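Local coordinates for protein serine acetyltransferase (Entamoeba histolytica, PDB 3Q1X) that probably transfers an acetyl group to the hydroxyl of L-serine as a step in cysteine biosynthesis, at residues S171-F176 against I192-R197. Numbering follows the deposited sequence.
Sequences SIKGHF and IGEWCR
Ile172 and Ile192 form a parallel beta bridge in which Ile192 N donates to Ser171 O at 2.8 Å and Ile192 O accepts from Lys173 N at 2.9 Å; beyond the bend one more backbone bond joins the turns, Trp195 N to Gly174 O. The two isoleucines lie side by side and point the same way, Ile172 CG1 4.0 Å from Ile192 CD1. Past the turn, Phe176 has CG anti to its backbone N (chi1 -177°), which swings the ring back over Ile172 CG2 and brings CD1 to 3.8 Å from Cys196 CB. On the outer side, His175 stacks offset on the five-membered ring of Trp195, planes 17° apart, while His175 CB makes a CH-pi contact over the face of that ring, 3.5 Å from its centroid. Glu194, bent at chi2 (82°), brings OE2 to Gly174 N in a weak 3.1 Å bond. A water between the two turns donates to Gly174 O and Gly193 O and accepts from Cys196 N, bridging the coils. Tyr229 stacks on Trp195, carrying the aromatic pile onward, and Gln210 of the second subunit donates to Trp195 O. Equivalent turns of successive coils thus stack in register in the left-handed parallel beta-helix of this hexapeptide-repeat protein.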
ATOM      1  N   SER A 171     -17.872 -13.249  -2.514  1.00 19.02           N
ATOM      2  CA  SER A 171     -18.256 -14.362  -1.650  1.00 19.90           C
ATOM      3  C   SER A 171     -17.074 -15.308  -1.524  1.00 19.68           C
ATOM      4  O   SER A 171     -16.593 -15.839  -2.520  1.00 20.04           O
ATOM      5  CB  SER A 171     -19.475 -15.093  -2.218  1.00 20.29           C
ATOM      6  OG  SER A 171     -20.478 -14.172  -2.600  1.00 23.77           O
ATOM      7  N   ILE A 172     -16.592 -15.506  -0.300  1.00 19.43           N
ATOM      8  CA  ILE A 172     -15.395 -16.316  -0.079  1.00 18.98           C
ATOM      9  C   ILE A 172     -15.610 -17.347   1.029  1.00 18.86           C
ATOM     10  O   ILE A 172     -15.944 -16.997   2.168  1.00 17.85           O
ATOM     11  CB  ILE A 172     -14.139 -15.441   0.236  1.00 18.86           C
ATOM     12  CG1 ILE A 172     -14.006 -14.274  -0.754  1.00 19.41           C
ATOM     13  CG2 ILE A 172     -12.877 -16.290   0.231  1.00 18.69           C
ATOM     14  CD1 ILE A 172     -12.903 -13.279  -0.411  1.00 18.16           C
ATOM     15  N   LYS A 173     -15.412 -18.620   0.693  1.00 18.89           N
ATOM     16  CA  LYS A 173     -15.531 -19.694   1.668  1.00 19.48           C
ATOM     17  C   LYS A 173     -14.312 -19.757   2.592  1.00 19.26           C
ATOM     18  O   LYS A 173     -13.418 -18.915   2.493  1.00 19.15           O
ATOM     19  CB  LYS A 173     -15.791 -21.033   0.970  1.00 20.00           C
ATOM     20  CG  LYS A 173     -17.143 -21.067   0.249  1.00 21.19           C
ATOM     21  CD  LYS A 173     -17.564 -22.481  -0.109  1.00 24.74           C
ATOM     22  CE  LYS A 173     -18.978 -22.499  -0.676  1.00 26.26           C
ATOM     23  NZ  LYS A 173     -19.091 -23.399  -1.871  1.00 27.63           N
ATOM     24  N   GLY A 174     -14.297 -20.739   3.496  1.00 19.50           N
ATOM     25  CA  GLY A 174     -13.262 -20.851   4.523  1.00 19.31           C
ATOM     26  C   GLY A 174     -11.933 -21.418   4.063  1.00 19.34           C
ATOM     27  O   GLY A 174     -11.742 -21.708   2.885  1.00 18.78           O
ATOM     28  N   HIS A 175     -11.027 -21.602   5.018  1.00 18.93           N
ATOM     29  CA  HIS A 175      -9.647 -22.005   4.750  1.00 18.88           C
ATOM     30  C   HIS A 175      -9.025 -21.146   3.648  1.00 18.97           C
ATOM     31  O   HIS A 175      -8.367 -21.658   2.739  1.00 19.21           O
ATOM     32  CB  HIS A 175      -9.563 -23.501   4.391  1.00 19.10           C
ATOM     33  CG  HIS A 175     -10.029 -24.416   5.480  1.00 18.81           C
ATOM     34  ND1 HIS A 175      -9.174 -24.961   6.414  1.00 18.58           N
ATOM     35  CD2 HIS A 175     -11.261 -24.888   5.780  1.00 18.71           C
ATOM     36  CE1 HIS A 175      -9.858 -25.731   7.241  1.00 18.28           C
ATOM     37  NE2 HIS A 175     -11.128 -25.700   6.881  1.00 21.18           N
ATOM     38  N   PHE A 176      -9.251 -19.842   3.745  1.00 18.80           N
ATOM     39  CA  PHE A 176      -8.827 -18.896   2.736  1.00 18.70           C
ATOM     40  C   PHE A 176      -7.502 -18.262   3.145  1.00 18.46           C
ATOM     41  O   PHE A 176      -7.316 -17.874   4.303  1.00 19.26           O
ATOM     42  CB  PHE A 176      -9.910 -17.829   2.532  1.00 18.82           C
ATOM     43  CG  PHE A 176      -9.594 -16.830   1.454  1.00 18.04           C
ATOM     44  CD1 PHE A 176      -9.353 -17.237   0.147  1.00 18.84           C
ATOM     45  CD2 PHE A 176      -9.541 -15.481   1.751  1.00 19.11           C
ATOM     46  CE1 PHE A 176      -9.054 -16.302  -0.853  1.00 19.72           C
ATOM     47  CE2 PHE A 176      -9.251 -14.530   0.756  1.00 18.60           C
ATOM     48  CZ  PHE A 176      -9.006 -14.947  -0.549  1.00 18.67           C
ATOM     49  N   ILE A 192     -15.578 -17.484  -4.504  1.00 20.47           N
ATOM     50  CA  ILE A 192     -14.378 -18.268  -4.234  1.00 20.27           C
ATOM     51  C   ILE A 192     -14.700 -19.396  -3.261  1.00 20.30           C
ATOM     52  O   ILE A 192     -15.265 -19.163  -2.196  1.00 20.53           O
ATOM     53  CB  ILE A 192     -13.244 -17.386  -3.640  1.00 20.23           C
ATOM     54  CG1 ILE A 192     -12.849 -16.283  -4.621  1.00 20.80           C
ATOM     55  CG2 ILE A 192     -12.042 -18.235  -3.249  1.00 19.88           C
ATOM     56  CD1 ILE A 192     -11.929 -15.220  -4.013  1.00 20.64           C
ATOM     57  N   GLY A 193     -14.322 -20.615  -3.617  1.00 20.30           N
ATOM     58  CA  GLY A 193     -14.605 -21.771  -2.783  1.00 20.64           C
ATOM     59  C   GLY A 193     -13.653 -21.922  -1.609  1.00 21.18           C
ATOM     60  O   GLY A 193     -12.923 -20.985  -1.250  1.00 20.78           O
ATOM     61  N   GLU A 194     -13.668 -23.111  -1.014  1.00 21.01           N
ATOM     62  CA  GLU A 194     -12.845 -23.454   0.139  1.00 21.07           C
ATOM     63  C   GLU A 194     -11.396 -23.662  -0.285  1.00 20.63           C
ATOM     64  O   GLU A 194     -11.130 -24.036  -1.430  1.00 20.22           O
ATOM     65  CB  GLU A 194     -13.381 -24.750   0.775  1.00 21.11           C
ATOM     66  CG  GLU A 194     -12.999 -24.989   2.229  1.00 23.20           C
ATOM     67  CD  GLU A 194     -13.886 -24.245   3.217  1.00 26.16           C
ATOM     68  OE1 GLU A 194     -13.521 -24.192   4.410  1.00 26.30           O
ATOM     69  OE2 GLU A 194     -14.943 -23.712   2.808  1.00 27.16           O
ATOM     70  N   TRP A 195     -10.461 -23.435   0.639  1.00 20.56           N
ATOM     71  CA  TRP A 195      -9.048 -23.724   0.405  1.00 20.57           C
ATOM     72  C   TRP A 195      -8.474 -23.024  -0.824  1.00 20.74           C
ATOM     73  O   TRP A 195      -7.816 -23.644  -1.662  1.00 21.53           O
ATOM     74  CB  TRP A 195      -8.804 -25.241   0.340  1.00 20.38           C
ATOM     75  CG  TRP A 195      -8.652 -25.860   1.674  1.00 20.11           C
ATOM     76  CD1 TRP A 195      -9.553 -26.648   2.318  1.00 19.71           C
ATOM     77  CD2 TRP A 195      -7.513 -25.757   2.532  1.00 19.37           C
ATOM     78  NE1 TRP A 195      -9.049 -27.049   3.534  1.00 19.47           N
ATOM     79  CE2 TRP A 195      -7.795 -26.514   3.690  1.00 20.23           C
ATOM     80  CE3 TRP A 195      -6.279 -25.095   2.434  1.00 21.07           C
ATOM     81  CZ2 TRP A 195      -6.890 -26.624   4.753  1.00 19.93           C
ATOM     82  CZ3 TRP A 195      -5.375 -25.204   3.494  1.00 19.34           C
ATOM     83  CH2 TRP A 195      -5.689 -25.965   4.635  1.00 20.84           C
ATOM     84  N   CYS A 196      -8.737 -21.728  -0.933  1.00 20.56           N
ATOM     85  CA  CYS A 196      -8.143 -20.931  -1.993  1.00 20.28           C
ATOM     86  C   CYS A 196      -6.882 -20.287  -1.455  1.00 19.88           C
ATOM     87  O   CYS A 196      -6.887 -19.688  -0.374  1.00 19.77           O
ATOM     88  CB  CYS A 196      -9.114 -19.876  -2.516  1.00 20.70           C
ATOM     89  SG  CYS A 196      -8.538 -19.053  -4.006  1.00 21.71           S
ATOM     90  N   ARG A 197      -5.791 -20.461  -2.190  1.00 19.40           N
ATOM     91  CA  ARG A 197      -4.512 -19.864  -1.845  1.00 19.32           C
ATOM     92  C   ARG A 197      -4.136 -18.863  -2.925  1.00 19.28           C
ATOM     93  O   ARG A 197      -3.982 -19.230  -4.088  1.00 18.84           O
ATOM     94  CB  ARG A 197      -3.435 -20.943  -1.725  1.00 19.49           C
ATOM     95  CG  ARG A 197      -2.111 -20.457  -1.172  1.00 21.03           C
ATOM     96  CD  ARG A 197      -1.145 -21.621  -1.019  1.00 23.48           C
ATOM     97  NE  ARG A 197      -1.638 -22.620  -0.072  1.00 24.24           N
ATOM     98  CZ  ARG A 197      -1.120 -23.831   0.100  1.00 24.99           C
ATOM     99  NH1 ARG A 197      -0.082 -24.237  -0.626  1.00 24.93           N
ATOM    100  NH2 ARG A 197      -1.653 -24.646   0.997  1.00 26.54           N
TER
HETATM  101  O   HOH W   1     -10.753 -20.244   0.458  1.00 19.18           O
HETATM  102  O   HOH W   2      -5.929 -21.621   1.415  1.00 19.38           O